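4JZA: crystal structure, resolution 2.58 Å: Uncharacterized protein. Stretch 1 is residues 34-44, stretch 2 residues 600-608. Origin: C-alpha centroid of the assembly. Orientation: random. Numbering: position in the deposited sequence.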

ATOM      1  N   THR A  34       1.369   0.408  27.795  1.00 49.35           N
ATOM      2  CA  THR A  34       0.264   1.027  28.489  1.00 48.24           C
ATOM      3  C   THR A  34      -0.688   1.736  27.542  1.00 51.59           C
ATOM      4  O   THR A  34      -0.234   2.404  26.574  1.00 58.01           O
ATOM      5  CB  THR A  34       0.821   2.042  29.449  1.00 48.38           C
ATOM      6  OG1 THR A  34       1.299   1.325  30.571  1.00 50.51           O
ATOM      7  CG2 THR A  34      -0.233   2.918  29.951  1.00 51.42           C
ATOM      8  N   TYR A  35      -1.997   1.614  27.795  1.00 49.16           N
ATOM      9  CA  TYR A  35      -2.990   2.451  27.082  1.00 49.88           C
ATOM     10  C   TYR A  35      -3.909   3.191  28.043  1.00 52.92           C
ATOM     11  O   TYR A  35      -4.004   2.836  29.202  1.00 53.58           O
ATOM     12  CB  TYR A  35      -3.813   1.627  26.083  1.00 47.03           C
ATOM     13  CG  TYR A  35      -4.776   0.600  26.674  1.00 48.92           C
ATOM     14  CD1 TYR A  35      -4.338  -0.645  27.116  1.00 49.71           C
ATOM     15  CD2 TYR A  35      -6.133   0.849  26.733  1.00 51.04           C
ATOM     16  CE1 TYR A  35      -5.231  -1.584  27.613  1.00 48.61           C
ATOM     17  CE2 TYR A  35      -7.033  -0.094  27.209  1.00 47.80           C
ATOM     18  CZ  TYR A  35      -6.581  -1.303  27.642  1.00 49.84           C
ATOM     19  OH  TYR A  35      -7.500  -2.212  28.133  1.00 52.57           O
ATOM     20  N   TYR A  36      -4.574   4.225  27.535  1.00 57.12           N
ATOM     21  CA  TYR A  36      -5.487   5.073  28.310  1.00 57.59           C
ATOM     22  C   TYR A  36      -6.922   4.966  27.789  1.00 54.90           C
ATOM     23  O   TYR A  36      -7.185   4.269  26.821  1.00 49.84           O
ATOM     24  CB  TYR A  36      -5.007   6.516  28.216  1.00 62.21           C
ATOM     25  CG  TYR A  36      -3.579   6.668  28.686  1.00 67.80           C
ATOM     26  CD1 TYR A  36      -2.499   6.333  27.852  1.00 73.26           C
ATOM     27  CD2 TYR A  36      -3.309   7.146  29.961  1.00 69.20           C
ATOM     28  CE1 TYR A  36      -1.188   6.471  28.293  1.00 77.41           C
ATOM     29  CE2 TYR A  36      -2.015   7.296  30.407  1.00 73.72           C
ATOM     30  CZ  TYR A  36      -0.957   6.955  29.579  1.00 79.07           C
ATOM     31  OH  TYR A  36       0.321   7.114  30.058  1.00 80.03           O
ATOM     32  N   GLN A  37      -7.855   5.636  28.448  1.00 57.58           N
ATOM     33  CA  GLN A  37      -9.251   5.601  28.044  1.00 58.71           C
ATOM     34  C   GLN A  37      -9.408   6.319  26.710  1.00 58.89           C
ATOM     35  O   GLN A  37     -10.168   5.917  25.812  1.00 58.64           O
ATOM     36  CB  GLN A  37     -10.095   6.309  29.111  1.00 66.98           C
ATOM     37  CG  GLN A  37     -11.589   6.017  28.982  1.00 77.58           C
ATOM     38  CD  GLN A  37     -12.515   7.224  28.723  1.00 76.90           C
ATOM     39  OE1 GLN A  37     -12.074   8.287  28.301  1.00 88.10           O
ATOM     40  NE2 GLN A  37     -13.827   7.031  28.958  1.00 73.05           N
ATOM     41  N   LYS A  38      -8.643   7.397  26.593  1.00 61.83           N
ATOM     42  CA  LYS A  38      -8.780   8.392  25.547  1.00 55.68           C
ATOM     43  C   LYS A  38      -7.752   8.086  24.463  1.00 54.55           C
ATOM     44  O   LYS A  38      -6.562   7.962  24.737  1.00 54.66           O
ATOM     45  CB  LYS A  38      -8.525   9.726  26.213  1.00 57.53           C
ATOM     46  CG  LYS A  38      -8.425  10.965  25.362  1.00 67.94           C
ATOM     47  CD  LYS A  38      -8.024  12.149  26.251  1.00 70.98           C
ATOM     48  CE  LYS A  38      -7.329  13.264  25.475  1.00 73.65           C
ATOM     49  NZ  LYS A  38      -8.326  14.118  24.777  1.00 72.75           N
ATOM     50  N   PRO A  39      -8.201   7.958  23.208  1.00 53.49           N
ATOM     51  CA  PRO A  39      -7.187   7.802  22.144  1.00 52.68           C
ATOM     52  C   PRO A  39      -6.080   8.851  22.226  1.00 53.59           C
ATOM     53  O   PRO A  39      -6.352  10.027  22.486  1.00 59.23           O
ATOM     54  CB  PRO A  39      -7.978   8.037  20.859  1.00 49.01           C
ATOM     55  CG  PRO A  39      -9.417   8.022  21.252  1.00 47.28           C
ATOM     56  CD  PRO A  39      -9.506   8.385  22.678  1.00 48.27           C
ATOM     57  N   ASP A  40      -4.852   8.440  21.955  1.00 54.03           N
ATOM     58  CA  ASP A  40      -3.707   9.356  21.920  1.00 53.06           C
ATOM     59  C   ASP A  40      -3.326   9.676  20.465  1.00 49.60           C
ATOM     60  O   ASP A  40      -2.548   8.955  19.827  1.00 50.99           O
ATOM     61  CB  ASP A  40      -2.531   8.728  22.663  1.00 51.01           C
ATOM     62  CG  ASP A  40      -1.359   9.661  22.775  1.00 51.85           C
ATOM     63  OD1 ASP A  40      -1.384  10.745  22.146  1.00 47.21           O
ATOM     64  OD2 ASP A  40      -0.422   9.300  23.511  1.00 53.80           O
ATOM     65  N   TYR A  41      -3.872  10.751  19.922  1.00 48.93           N
ATOM     66  CA  TYR A  41      -3.634  11.020  18.510  1.00 48.09           C
ATOM     67  C   TYR A  41      -2.205  11.548  18.259  1.00 46.03           C
ATOM     68  O   TYR A  41      -1.651  11.328  17.193  1.00 44.59           O
ATOM     69  CB  TYR A  41      -4.788  11.844  17.889  1.00 49.91           C
ATOM     70  CG  TYR A  41      -6.011  10.956  17.562  1.00 54.19           C
ATOM     71  CD1 TYR A  41      -5.912   9.892  16.618  1.00 54.93           C
ATOM     72  CD2 TYR A  41      -7.254  11.128  18.226  1.00 53.00           C
ATOM     73  CE1 TYR A  41      -7.004   9.063  16.330  1.00 52.15           C
ATOM     74  CE2 TYR A  41      -8.338  10.297  17.940  1.00 51.62           C
ATOM     75  CZ  TYR A  41      -8.206   9.276  16.993  1.00 49.32           C
ATOM     76  OH  TYR A  41      -9.272   8.460  16.708  1.00 50.52           O
ATOM     77  N   HIS A  42      -1.581  12.176  19.250  1.00 46.06           N
ATOM     78  CA  HIS A  42      -0.163  12.486  19.130  1.00 46.93           C
ATOM     79  C   HIS A  42       0.708  11.250  18.906  1.00 42.27           C
ATOM     80  O   HIS A  42       1.661  11.286  18.133  1.00 40.02           O
ATOM     81  CB  HIS A  42       0.388  13.310  20.301  1.00 52.67           C
ATOM     82  CG  HIS A  42       1.812  13.716  20.089  1.00 60.73           C
ATOM     83  ND1 HIS A  42       2.884  12.931  20.494  1.00 65.70           N
ATOM     84  CD2 HIS A  42       2.340  14.755  19.393  1.00 62.02           C
ATOM     85  CE1 HIS A  42       4.011  13.502  20.097  1.00 69.16           C
ATOM     86  NE2 HIS A  42       3.707  14.603  19.416  1.00 66.91           N
ATOM     87  N   ARG A  43       0.372  10.151  19.542  1.00 42.63           N
ATOM     88  CA  ARG A  43       1.096   8.890  19.299  1.00 44.22           C
ATOM     89  C   ARG A  43       0.944   8.452  17.836  1.00 43.23           C
ATOM     90  O   ARG A  43       1.928   8.166  17.186  1.00 47.51           O
ATOM     91  CB  ARG A  43       0.627   7.754  20.250  1.00 45.44           C
ATOM     92  CG  ARG A  43       1.548   6.515  20.186  1.00 47.55           C
ATOM     93  CD  ARG A  43       1.155   5.368  21.120  1.00 46.35           C
ATOM     94  NE  ARG A  43       0.269   4.425  20.450  1.00 49.11           N
ATOM     95  CZ  ARG A  43       0.592   3.183  20.114  1.00 58.50           C
ATOM     96  NH1 ARG A  43       1.794   2.681  20.366  1.00 67.41           N
ATOM     97  NH2 ARG A  43      -0.293   2.428  19.513  1.00 62.98           N
ATOM     98  N   SER A  44      -0.276   8.437  17.315  1.00 40.11           N
ATOM     99  CA  SER A  44      -0.507   7.987  15.940  1.00 42.41           C
ATOM    100  C   SER A  44       0.227   8.876  14.934  1.00 43.46           C
ATOM    101  O   SER A  44       0.730   8.411  13.906  1.00 42.55           O
ATOM    102  CB  SER A  44      -2.012   7.852  15.636  1.00 39.45           C
ATOM    103  OG  SER A  44      -2.563   6.758  16.419  1.00 39.76           O
ATOM    104  N   TYR A 600     -14.510  -1.941  21.806  1.00 41.72           N
ATOM    105  CA  TYR A 600     -14.168  -0.981  20.788  1.00 38.42           C
ATOM    106  C   TYR A 600     -13.199   0.011  21.377  1.00 38.79           C
ATOM    107  O   TYR A 600     -12.163   0.267  20.805  1.00 40.18           O
ATOM    108  CB  TYR A 600     -15.428  -0.313  20.220  1.00 38.18           C
ATOM    109  CG  TYR A 600     -15.135   0.637  19.078  1.00 36.80           C
ATOM    110  CD1 TYR A 600     -14.649   1.912  19.325  1.00 36.44           C
ATOM    111  CD2 TYR A 600     -15.336   0.246  17.757  1.00 36.46           C
ATOM    112  CE1 TYR A 600     -14.366   2.772  18.306  1.00 36.57           C
ATOM    113  CE2 TYR A 600     -15.030   1.083  16.717  1.00 36.42           C
ATOM    114  CZ  TYR A 600     -14.547   2.350  17.002  1.00 38.68           C
ATOM    115  OH  TYR A 600     -14.234   3.201  15.970  1.00 40.58           O
HETATM  116  N   MSE A 601     -13.498   0.538  22.554  1.00 39.93           N
HETATM  117  CA  MSE A 601     -12.600   1.545  23.158  1.00 40.37           C
HETATM  118  C   MSE A 601     -11.302   1.014  23.727  1.00 38.07           C
HETATM  119  O   MSE A 601     -10.441   1.771  24.031  1.00 37.20           O
HETATM  120  CB  MSE A 601     -13.330   2.285  24.244  1.00 44.53           C
HETATM  121  CG  MSE A 601     -14.454   3.123  23.609  1.00 50.99           C
HETATM  122 SE   MSE A 601     -15.617   4.035  24.913  0.96 58.43          SE
HETATM  123  CE  MSE A 601     -14.199   5.050  25.815  1.00 54.04           C
ATOM    124  N   SER A 602     -11.139  -0.287  23.892  1.00 39.50           N
ATOM    125  CA  SER A 602      -9.847  -0.816  24.289  1.00 40.03           C
ATOM    126  C   SER A 602      -8.853  -0.493  23.192  1.00 40.77           C
ATOM    127  O   SER A 602      -7.620  -0.335  23.438  1.00 38.03           O
ATOM    128  CB  SER A 602      -9.913  -2.323  24.506  1.00 40.30           C
ATOM    129  OG  SER A 602     -10.210  -3.009  23.307  1.00 42.17           O
ATOM    130  N   ARG A 603      -9.412  -0.424  21.976  1.00 39.57           N
ATOM    131  CA  ARG A 603      -8.666  -0.057  20.772  1.00 40.57           C
ATOM    132  C   ARG A 603      -7.768  -1.179  20.350  1.00 37.58           C
ATOM    133  O   ARG A 603      -6.852  -0.974  19.581  1.00 35.96           O
ATOM    134  CB  ARG A 603      -7.813   1.200  20.961  1.00 43.56           C
ATOM    135  CG  ARG A 603      -8.610   2.457  21.272  1.00 46.44           C
ATOM    136  CD  ARG A 603      -7.841   3.716  20.917  1.00 47.72           C
ATOM    137  NE  ARG A 603      -8.752   4.465  20.094  1.00 53.19           N
ATOM    138  CZ  ARG A 603      -8.526   4.893  18.867  1.00 54.57           C
ATOM    139  NH1 ARG A 603      -7.344   4.760  18.277  1.00 63.17           N
ATOM    140  NH2 ARG A 603      -9.503   5.488  18.238  1.00 50.52           N
ATOM    141  N   HIS A 604      -8.006  -2.367  20.865  1.00 35.76           N
ATOM    142  CA  HIS A 604      -7.228  -3.477  20.418  1.00 36.20           C
ATOM    143  C   HIS A 604      -7.271  -3.637  18.875  1.00 37.44           C
ATOM    144  O   HIS A 604      -6.242  -3.749  18.238  1.00 36.55           O
ATOM    145  CB  HIS A 604      -7.742  -4.723  21.069  1.00 36.29           C
ATOM    146  CG  HIS A 604      -7.150  -5.973  20.515  1.00 36.00           C
ATOM    147  ND1 HIS A 604      -5.923  -6.442  20.916  1.00 35.01           N
ATOM    148  CD2 HIS A 604      -7.621  -6.861  19.602  1.00 36.42           C
ATOM    149  CE1 HIS A 604      -5.625  -7.531  20.226  1.00 36.49           C
ATOM    150  NE2 HIS A 604      -6.640  -7.809  19.427  1.00 38.12           N
ATOM    151  N   GLN A 605      -8.452  -3.668  18.271  1.00 36.64           N
ATOM    152  CA  GLN A 605      -8.538  -3.817  16.824  1.00 36.60           C
ATOM    153  C   GLN A 605      -7.930  -2.632  16.097  1.00 37.41           C
ATOM    154  O   GLN A 605      -7.437  -2.771  14.985  1.00 41.08           O
ATOM    155  CB  GLN A 605     -10.004  -3.921  16.378  1.00 36.48           C
ATOM    156  CG  GLN A 605     -10.710  -5.192  16.829  1.00 38.12           C
ATOM    157  CD  GLN A 605     -10.036  -6.451  16.316  1.00 38.81           C
ATOM    158  OE1 GLN A 605      -9.293  -6.410  15.355  1.00 40.15           O
ATOM    159  NE2 GLN A 605     -10.303  -7.570  16.952  1.00 41.15           N
ATOM    160  N   HIS A 606      -7.995  -1.456  16.691  1.00 36.17           N
ATOM    161  CA  HIS A 606      -7.491  -0.273  16.033  1.00 36.82           C
ATOM    162  C   HIS A 606      -5.991  -0.431  15.860  1.00 38.15           C
ATOM    163  O   HIS A 606      -5.420  -0.080  14.799  1.00 37.36           O
ATOM    164  CB  HIS A 606      -7.752   1.002  16.844  1.00 37.30           C
ATOM    165  CG  HIS A 606      -9.203   1.357  17.024  1.00 37.98           C
ATOM    166  ND1 HIS A 606     -10.139   0.481  17.529  1.00 38.30           N
ATOM    167  CD2 HIS A 606      -9.842   2.541  16.886  1.00 37.92           C
ATOM    168  CE1 HIS A 606     -11.300   1.097  17.644  1.00 40.93           C
ATOM    169  NE2 HIS A 606     -11.141   2.352  17.282  1.00 39.80           N
ATOM    170  N   GLU A 607      -5.357  -0.948  16.910  1.00 36.75           N
ATOM    171  CA  GLU A 607      -3.925  -1.177  16.935  1.00 37.88           C
ATOM    172  C   GLU A 607      -3.496  -2.230  15.944  1.00 36.89           C
ATOM    173  O   GLU A 607      -2.455  -2.101  15.255  1.00 38.85           O
ATOM    174  CB  GLU A 607      -3.481  -1.573  18.333  1.00 39.70           C
ATOM    175  CG  GLU A 607      -3.677  -0.429  19.296  1.00 43.55           C
ATOM    176  CD  GLU A 607      -2.642   0.669  19.094  1.00 49.94           C
ATOM    177  OE1 GLU A 607      -2.964   1.885  19.381  1.00 48.76           O
ATOM    178  OE2 GLU A 607      -1.498   0.307  18.655  1.00 47.61           O
ATOM    179  N   HIS A 608      -4.298  -3.265  15.853  1.00 36.58           N
ATOM    180  CA  HIS A 608      -4.033  -4.336  14.895  1.00 37.25           C
ATOM    181  C   HIS A 608      -4.034  -3.768  13.488  1.00 36.19           C
ATOM    182  O   HIS A 608      -3.071  -3.943  12.772  1.00 39.67           O
ATOM    183  CB  HIS A 608      -5.051  -5.458  15.044  1.00 36.33           C
ATOM    184  CG  HIS A 608      -4.662  -6.710  14.352  1.00 35.61           C
ATOM    185  ND1 HIS A 608      -5.294  -7.158  13.216  1.00 36.83           N
ATOM    186  CD2 HIS A 608      -3.698  -7.614  14.631  1.00 34.98           C
ATOM    187  CE1 HIS A 608      -4.748  -8.297  12.833  1.00 35.68           C
ATOM    188  NE2 HIS A 608      -3.773  -8.593  13.675  1.00 34.17           N
TER

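Why is R603 covered by the other stretch more than any other residue here? The two stretches bury 395 Å² between them, both sides summed, and R603 (70 Å²) and M601 (58 Å²) are the most covered. R603 sits between two helical segments with positive phi (73°), and although its CA-to-CB bond points sideways, the long side chain carries its end to the first stretch. There P39 lies over one face of the guanidinium, with P39 CB 3.7 Å from R603 NE. The flat, delocalised group can accept a nonpolar ring against its face while its N-H groups remain available to other partners. R603 NH2 gives a weak hydrogen bond to Y41 OH at 3.4 Å, although the position of that nitrogen is less certain, and NH1 is bonded elsewhere in the structure.

What does M601 add? This selenomethionine, in m, t, p rotamers, also starts sideways and ends closer to its partner. Its terminal CE lies 3.7 Å from NE2 of Q37, whose own CA-to-CB bond points away before the chain bends back. The contact is van der Waals packing, for which a flexible, unbranched side chain is well suited. Nearby, the Y35 ring packs obliquely on the backbone of S602, Y35 CD2 lying 3.8 Å from S602 O.

Where does charge hold the stretches together? R43, whose CA-to-CB bond points toward the second stretch, places NH2 2.6 Å from OE2 of E607, forming a salt bridge whose hydrogen bond is weak in angle (118°). The carboxylate oxygen approaches the guanidinium edge, near its plane, where the N-H groups lie. Both residues belong to helices, and the length of their side chains spans the gap. At the start of the R43 helix, D40 OD1 accepts from R43 N at 3.2 Å, a capping bond.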